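Chitinase (Paenibacillus sp. FPU-7, PDB 5GZT) probably hydrolyses internal beta-1,4 linkages of chitin and chitodextrins at random, carrying two glycosyl hydrolase family 18 domains in one chain. Local coordinates at residues 287-292 / 348-353; 295-300 / 991-996. All coordinates share one frame; numbering follows the deposited sequence.

Contact 1: 287-292 / 348-353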
ATOM      1  N   VAL B 287      -3.628  -1.635 -19.223  1.00 27.59           N
ATOM      2  CA  VAL B 287      -2.276  -1.878 -19.689  1.00 29.60           C
ATOM      3  C   VAL B 287      -2.148  -3.394 -19.847  1.00 31.31           C
ATOM      4  O   VAL B 287      -2.702  -4.209 -19.016  1.00 29.55           O
ATOM      5  CB  VAL B 287      -1.235  -1.301 -18.681  1.00 31.60           C
ATOM      6  CG1 VAL B 287       0.204  -1.687 -19.018  1.00 33.48           C
ATOM      7  CG2 VAL B 287      -1.387   0.211 -18.609  1.00 29.94           C
ATOM      8  N   ASP B 288      -1.406  -3.775 -20.875  1.00 28.04           N
ATOM      9  CA  ASP B 288      -1.120  -5.177 -21.112  1.00 29.55           C
ATOM     10  C   ASP B 288       0.092  -5.527 -20.351  1.00 27.51           C
ATOM     11  O   ASP B 288       1.202  -5.271 -20.785  1.00 29.28           O
ATOM     12  CB  ASP B 288      -0.989  -5.449 -22.615  1.00 32.82           C
ATOM     13  CG  ASP B 288      -0.675  -6.901 -22.937  1.00 32.25           C
ATOM     14  OD1 ASP B 288      -0.172  -7.690 -22.089  1.00 31.60           O
ATOM     15  OD2 ASP B 288      -0.946  -7.223 -24.072  1.00 35.60           O
ATOM     16  N   TRP B 289      -0.111  -6.077 -19.148  1.00 28.99           N
ATOM     17  CA  TRP B 289       0.980  -6.254 -18.241  1.00 28.84           C
ATOM     18  C   TRP B 289       1.952  -7.296 -18.695  1.00 34.34           C
ATOM     19  O   TRP B 289       3.124  -7.216 -18.317  1.00 30.06           O
ATOM     20  CB  TRP B 289       0.509  -6.487 -16.794  1.00 30.71           C
ATOM     21  CG  TRP B 289       0.007  -5.206 -16.274  1.00 28.73           C
ATOM     22  CD1 TRP B 289      -1.272  -4.849 -16.063  1.00 30.57           C
ATOM     23  CD2 TRP B 289       0.799  -4.059 -15.996  1.00 27.95           C
ATOM     24  NE1 TRP B 289      -1.342  -3.542 -15.679  1.00 28.89           N
ATOM     25  CE2 TRP B 289      -0.076  -3.032 -15.617  1.00 25.57           C
ATOM     26  CE3 TRP B 289       2.180  -3.806 -16.029  1.00 29.85           C
ATOM     27  CZ2 TRP B 289       0.360  -1.759 -15.267  1.00 26.33           C
ATOM     28  CZ3 TRP B 289       2.630  -2.548 -15.660  1.00 31.17           C
ATOM     29  CH2 TRP B 289       1.708  -1.524 -15.281  1.00 27.79           C
ATOM     30  N   ALA B 290       1.525  -8.261 -19.544  1.00 34.05           N
ATOM     31  CA  ALA B 290       2.462  -9.272 -19.982  1.00 34.87           C
ATOM     32  C   ALA B 290       3.431  -8.679 -20.985  1.00 34.41           C
ATOM     33  O   ALA B 290       4.626  -9.015 -20.926  1.00 38.06           O
ATOM     34  CB  ALA B 290       1.748 -10.504 -20.563  1.00 40.99           C
ATOM     35  N   LYS B 291       2.961  -7.818 -21.897  1.00 34.45           N
ATOM     36  CA  LYS B 291       3.881  -7.111 -22.845  1.00 35.63           C
ATOM     37  C   LYS B 291       4.629  -5.871 -22.251  1.00 37.03           C
ATOM     38  O   LYS B 291       5.390  -5.195 -22.953  1.00 36.20           O
ATOM     39  CB  LYS B 291       3.137  -6.498 -23.999  1.00 39.98           C
ATOM     40  CG  LYS B 291       2.387  -7.356 -24.987  1.00 56.26           C
ATOM     41  CD  LYS B 291       1.655  -6.343 -25.919  1.00 67.78           C
ATOM     42  CE  LYS B 291       1.000  -6.934 -27.170  1.00 78.00           C
ATOM     43  NZ  LYS B 291      -0.007  -7.952 -26.771  1.00 83.04           N
ATOM     44  N   ASP B 292       4.325  -5.482 -21.030  1.00 31.10           N
ATOM     45  CA  ASP B 292       4.832  -4.161 -20.525  1.00 31.05           C
ATOM     46  C   ASP B 292       6.342  -4.253 -20.399  1.00 29.20           C
ATOM     47  O   ASP B 292       6.869  -5.298 -19.971  1.00 28.37           O
ATOM     48  CB  ASP B 292       4.216  -3.839 -19.171  1.00 25.52           C
ATOM     49  CG  ASP B 292       4.954  -2.768 -18.435  1.00 28.26           C
ATOM     50  OD1 ASP B 292       4.893  -1.594 -18.842  1.00 23.82           O
ATOM     51  OD2 ASP B 292       5.614  -3.125 -17.441  1.00 26.47           O
ATOM     52  N   LEU B 348      -4.086 -10.405 -14.862  1.00 35.40           N
ATOM     53  CA  LEU B 348      -4.289 -10.980 -13.543  1.00 32.83           C
ATOM     54  C   LEU B 348      -3.287 -12.077 -13.252  1.00 36.92           C
ATOM     55  O   LEU B 348      -2.771 -12.131 -12.142  1.00 40.66           O
ATOM     56  CB  LEU B 348      -5.684 -11.475 -13.376  1.00 34.53           C
ATOM     57  CG  LEU B 348      -6.842 -10.771 -12.673  1.00 39.10           C
ATOM     58  CD1 LEU B 348      -6.442  -9.651 -11.728  1.00 41.97           C
ATOM     59  CD2 LEU B 348      -7.973 -10.352 -13.592  1.00 41.55           C
ATOM     60  N   ALA B 349      -2.971 -12.933 -14.231  1.00 36.05           N
ATOM     61  CA  ALA B 349      -1.945 -13.966 -14.020  1.00 36.59           C
ATOM     62  C   ALA B 349      -0.576 -13.371 -13.779  1.00 36.73           C
ATOM     63  O   ALA B 349       0.134 -13.813 -12.863  1.00 35.21           O
ATOM     64  CB  ALA B 349      -1.891 -14.949 -15.201  1.00 39.40           C
ATOM     65  N   TYR B 350      -0.207 -12.347 -14.559  1.00 34.86           N
ATOM     66  CA  TYR B 350       1.119 -11.702 -14.438  1.00 33.05           C
ATOM     67  C   TYR B 350       1.286 -11.040 -13.069  1.00 35.32           C
ATOM     68  O   TYR B 350       2.354 -11.128 -12.466  1.00 35.52           O
ATOM     69  CB  TYR B 350       1.383 -10.690 -15.582  1.00 36.05           C
ATOM     70  CG  TYR B 350       2.593  -9.830 -15.320  1.00 39.57           C
ATOM     71  CD1 TYR B 350       3.884 -10.238 -15.702  1.00 47.05           C
ATOM     72  CD2 TYR B 350       2.451  -8.600 -14.674  1.00 40.91           C
ATOM     73  CE1 TYR B 350       5.008  -9.434 -15.438  1.00 45.92           C
ATOM     74  CE2 TYR B 350       3.563  -7.806 -14.410  1.00 45.94           C
ATOM     75  CZ  TYR B 350       4.823  -8.232 -14.788  1.00 46.23           C
ATOM     76  OH  TYR B 350       5.883  -7.421 -14.505  1.00 60.25           O
ATOM     77  N   LEU B 351       0.215 -10.423 -12.582  1.00 36.22           N
ATOM     78  CA  LEU B 351       0.229  -9.634 -11.353  1.00 38.70           C
ATOM     79  C   LEU B 351       0.296 -10.468 -10.063  1.00 44.72           C
ATOM     80  O   LEU B 351       1.103 -10.153  -9.138  1.00 36.35           O
ATOM     81  CB  LEU B 351      -0.976  -8.667 -11.307  1.00 39.46           C
ATOM     82  CG  LEU B 351      -0.985  -7.585 -12.433  1.00 40.59           C
ATOM     83  CD1 LEU B 351      -2.342  -6.925 -12.496  1.00 37.75           C
ATOM     84  CD2 LEU B 351       0.111  -6.524 -12.251  1.00 40.43           C
ATOM     85  N   THR B 352      -0.506 -11.540 -10.005  1.00 42.68           N
ATOM     86  CA  THR B 352      -0.398 -12.475  -8.864  1.00 40.59           C
ATOM     87  C   THR B 352       0.954 -13.160  -8.882  1.00 37.17           C
ATOM     88  O   THR B 352       1.480 -13.438  -7.842  1.00 40.25           O
ATOM     89  CB  THR B 352      -1.531 -13.482  -8.844  1.00 39.36           C
ATOM     90  OG1 THR B 352      -1.552 -14.127 -10.113  1.00 41.69           O
ATOM     91  CG2 THR B 352      -2.883 -12.750  -8.621  1.00 40.62           C
ATOM     92  N   GLY B 353       1.513 -13.354 -10.073  1.00 38.06           N
ATOM     93  CA  GLY B 353       2.841 -13.902 -10.261  1.00 39.76           C
ATOM     94  C   GLY B 353       3.949 -13.049  -9.690  1.00 41.17           C
ATOM     95  O   GLY B 353       5.041 -13.540  -9.499  1.00 36.84           O
TER
HETATM   96  O   HOH W   1       5.880  -5.302 -16.233  1.00 35.41           O
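With CG of Tyr350 anti to the backbone N (chi1 168°) and CG of Trp289 beside its own N (chi1 -73°), the phenol of helix 344-352 stands oblique to the indole and sets its CD2 3.6 Å from Trp289 CB. Over the centre of the phenol ring sits the Trp289 carbonyl O, 3.8 Å above the plane. Next along the helix, Leu351 brings CD2 over one face of the indole, toward the rim, 4.2 Å from Trp289 CG. Val287 CG1 lies centrally over the opposite face, and Pro284 O accepts from the indole NE1; between them these contacts limit the turning of the ring. The phenol's far end joins a water 2.7 Å from Tyr350 OH, and that water donates to Asp292 OD2. A valine in place of this tyrosine would probably open a gap beside Trp289 CB and leave the water on Asp292 without its tie to the helix. Asn347, also on this helix, bonds Trp289 N and Val287 O. No direct hydrogen bond joins 287-292 to 348-353: apolar contact holds the buried side, while the polar link at the phenol end runs through water.

Contact 2: 295-300 / 991-996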
ATOM      1  N   GLY B 295       7.937  -2.128 -16.247  1.00 26.12           N
ATOM      2  CA  GLY B 295       8.141  -2.951 -15.054  1.00 27.37           C
ATOM      3  C   GLY B 295       7.248  -2.594 -13.853  1.00 29.62           C
ATOM      4  O   GLY B 295       6.581  -1.522 -13.814  1.00 30.79           O
ATOM      5  N   VAL B 296       7.212  -3.533 -12.914  1.00 29.20           N
ATOM      6  CA  VAL B 296       6.511  -3.447 -11.639  1.00 30.09           C
ATOM      7  C   VAL B 296       7.511  -4.029 -10.649  1.00 33.75           C
ATOM      8  O   VAL B 296       8.014  -5.157 -10.830  1.00 36.78           O
ATOM      9  CB  VAL B 296       5.158  -4.217 -11.653  1.00 30.69           C
ATOM     10  CG1 VAL B 296       4.348  -3.983 -10.376  1.00 30.79           C
ATOM     11  CG2 VAL B 296       4.279  -3.823 -12.821  1.00 30.95           C
ATOM     12  N   ASP B 297       7.907  -3.225  -9.670  1.00 31.54           N
ATOM     13  CA  ASP B 297       8.697  -3.706  -8.572  1.00 30.08           C
ATOM     14  C   ASP B 297       7.804  -3.723  -7.365  1.00 34.11           C
ATOM     15  O   ASP B 297       7.658  -2.733  -6.636  1.00 30.66           O
ATOM     16  CB  ASP B 297       9.911  -2.821  -8.443  1.00 33.21           C
ATOM     17  CG  ASP B 297      10.753  -3.125  -7.203  1.00 31.55           C
ATOM     18  OD1 ASP B 297      10.554  -4.177  -6.530  1.00 31.70           O
ATOM     19  OD2 ASP B 297      11.582  -2.241  -6.928  1.00 33.75           O
ATOM     20  N   ALA B 298       7.168  -4.871  -7.162  1.00 36.02           N
ATOM     21  CA  ALA B 298       6.252  -5.076  -6.053  1.00 32.23           C
ATOM     22  C   ALA B 298       6.905  -5.154  -4.702  1.00 29.35           C
ATOM     23  O   ALA B 298       6.188  -5.163  -3.715  1.00 35.18           O
ATOM     24  CB  ALA B 298       5.370  -6.292  -6.293  1.00 36.24           C
ATOM     25  N   THR B 299       8.239  -5.081  -4.609  1.00 30.23           N
ATOM     26  CA  THR B 299       8.872  -4.880  -3.283  1.00 29.44           C
ATOM     27  C   THR B 299       8.526  -3.544  -2.656  1.00 29.45           C
ATOM     28  O   THR B 299       8.725  -3.373  -1.491  1.00 30.40           O
ATOM     29  CB  THR B 299      10.401  -5.067  -3.274  1.00 29.66           C
ATOM     30  OG1 THR B 299      11.075  -4.015  -3.994  1.00 33.50           O
ATOM     31  CG2 THR B 299      10.807  -6.438  -3.904  1.00 31.90           C
ATOM     32  N   LYS B 300       8.011  -2.595  -3.416  1.00 27.34           N
ATOM     33  CA  LYS B 300       7.741  -1.244  -2.897  1.00 26.39           C
ATOM     34  C   LYS B 300       6.304  -0.977  -2.446  1.00 25.71           C
ATOM     35  O   LYS B 300       5.943   0.169  -2.065  1.00 20.87           O
ATOM     36  CB  LYS B 300       8.135  -0.264  -3.960  1.00 26.83           C
ATOM     37  CG  LYS B 300       9.531  -0.474  -4.492  1.00 29.41           C
ATOM     38  CD  LYS B 300      10.545  -0.314  -3.385  1.00 31.40           C
ATOM     39  CE  LYS B 300      11.919  -0.674  -3.910  1.00 34.64           C
ATOM     40  NZ  LYS B 300      12.845   0.150  -3.139  1.00 37.48           N
ATOM     41  N   LEU B 991      12.720  -4.485 -16.421  1.00 25.52           N
ATOM     42  CA  LEU B 991      12.154  -5.814 -16.105  1.00 28.28           C
ATOM     43  C   LEU B 991      12.938  -6.702 -15.141  1.00 29.81           C
ATOM     44  O   LEU B 991      12.546  -7.841 -14.949  1.00 31.72           O
ATOM     45  CB  LEU B 991      11.847  -6.575 -17.393  1.00 28.79           C
ATOM     46  CG  LEU B 991      10.795  -5.855 -18.258  1.00 36.27           C
ATOM     47  CD1 LEU B 991      10.412  -6.652 -19.522  1.00 38.30           C
ATOM     48  CD2 LEU B 991       9.533  -5.525 -17.436  1.00 40.48           C
ATOM     49  N   SER B 992      13.995  -6.206 -14.475  1.00 25.88           N
ATOM     50  CA  SER B 992      14.634  -7.009 -13.476  1.00 23.63           C
ATOM     51  C   SER B 992      15.113  -6.105 -12.344  1.00 29.37           C
ATOM     52  O   SER B 992      16.335  -5.852 -12.195  1.00 25.51           O
ATOM     53  CB  SER B 992      15.779  -7.836 -14.127  1.00 25.19           C
ATOM     54  OG  SER B 992      16.255  -8.750 -13.170  1.00 26.98           O
ATOM     55  N   PRO B 993      14.161  -5.626 -11.525  1.00 26.59           N
ATOM     56  CA  PRO B 993      14.527  -4.710 -10.508  1.00 27.73           C
ATOM     57  C   PRO B 993      15.667  -5.240  -9.602  1.00 30.43           C
ATOM     58  O   PRO B 993      15.649  -6.370  -9.195  1.00 29.06           O
ATOM     59  CB  PRO B 993      13.201  -4.522  -9.685  1.00 27.42           C
ATOM     60  CG  PRO B 993      12.089  -4.932 -10.657  1.00 27.13           C
ATOM     61  CD  PRO B 993      12.703  -5.904 -11.561  1.00 25.90           C
ATOM     62  N   GLY B 994      16.628  -4.389  -9.262  1.00 29.04           N
ATOM     63  CA  GLY B 994      17.676  -4.775  -8.301  1.00 28.92           C
ATOM     64  C   GLY B 994      18.816  -5.577  -8.973  1.00 26.90           C
ATOM     65  O   GLY B 994      19.772  -5.874  -8.296  1.00 26.93           O
ATOM     66  N   ASP B 995      18.732  -5.837 -10.269  1.00 22.16           N
ATOM     67  CA  ASP B 995      19.704  -6.660 -10.971  1.00 25.75           C
ATOM     68  C   ASP B 995      21.035  -5.908 -11.306  1.00 27.54           C
ATOM     69  O   ASP B 995      21.128  -4.673 -11.190  1.00 26.54           O
ATOM     70  CB  ASP B 995      19.081  -7.231 -12.255  1.00 25.96           C
ATOM     71  CG  ASP B 995      19.601  -8.650 -12.640  1.00 27.12           C
ATOM     72  OD1 ASP B 995      20.645  -9.132 -12.096  1.00 26.11           O
ATOM     73  OD2 ASP B 995      18.996  -9.240 -13.568  1.00 28.66           O
ATOM     74  N   PHE B 996      22.058  -6.686 -11.646  1.00 24.54           N
ATOM     75  CA  PHE B 996      23.408  -6.140 -11.926  1.00 24.76           C
ATOM     76  C   PHE B 996      23.502  -5.391 -13.202  1.00 21.50           C
ATOM     77  O   PHE B 996      23.000  -5.811 -14.233  1.00 24.97           O
ATOM     78  CB  PHE B 996      24.440  -7.280 -12.060  1.00 25.20           C
ATOM     79  CG  PHE B 996      24.790  -7.904 -10.774  1.00 28.35           C
ATOM     80  CD1 PHE B 996      25.747  -7.316  -9.948  1.00 31.98           C
ATOM     81  CD2 PHE B 996      24.175  -9.108 -10.349  1.00 32.96           C
ATOM     82  CE1 PHE B 996      26.063  -7.885  -8.704  1.00 35.37           C
ATOM     83  CE2 PHE B 996      24.511  -9.686  -9.124  1.00 35.10           C
ATOM     84  CZ  PHE B 996      25.460  -9.075  -8.304  1.00 36.52           C
TER
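Carbon-to-carbon contact does the work between Asp297 and Pro993, whose side chains run past each other in opposite directions. The carboxylate carbon of Asp297, CG, lies 3.8 Å from Pro993 CB. One bond back, Asp297 CB is equally close to the next ring carbon, at 3.8 Å from Pro993 CG. The aspartate presents its flank to the proline because its CG extends anti to the backbone N (chi1 173°). Pro993 CG also approaches the main chain, 4.1 Å from Val296 O. At the other end of the contact, Leu991 starts out pointing away but curls one methyl back, so that its CD2 rests 3.8 Å from Gly295 CA. The backbone angles of Gly295, with phi at 89°, would jam a CB against the preceding carbonyl, which by itself calls for glycine.

These two loops belong to different family 18 domains, both of the TIM-barrel clan. Segment 295-300 lies between the parallel barrel strands 264-284 and 303-312. The loop holding 991-996 leads from strand 964-967 to helix 998-1007, so the contact joins one barrel to the other.

No hydrogen bond crosses; those present shape each loop separately. Asp297 OD1 takes two, both from the same face of the carboxylate: Thr299 OG1 at 2.6 Å, and Thr299 N at 3.1 Å, which makes an Asx turn. Tyr625 OH bonds Asp297 N. On the other side, Ser992 to Asp995 form a type II beta turn with Pro993 at its second position and Gly994 at its third. Asp995 N closes it on Ser992 O at 3.1 Å, and Ser992 OG adds a bond of 2.8 Å to Asp995 OD2. Asp995 OD1 accepts from both Phe996 N and His973 NE2.

Overall arrangement
Coming from the N terminus, past the parallel-stranded N-terminal region, the chain leaves strand 264-284 through 287-292 and, two residues later, 295-300, before entering strand 303-312. Contact 1 closes first: 348-353, on helix 344-352, returns to 287-292 within the same family 18 domain. Contact 2 waits for 991-996, after the immunoglobulin-like domain and much of the second family 18 domain have passed. Its first segment falls inside the span that contact 1 closes and its second far beyond, so the two loops cross. Their centres are 14 Å apart and they touch, Trp289 CZ3 lying 3.5 Å from Val296 CG2. Leu991 also reaches Asp292 O, bringing the second domain against both contacts.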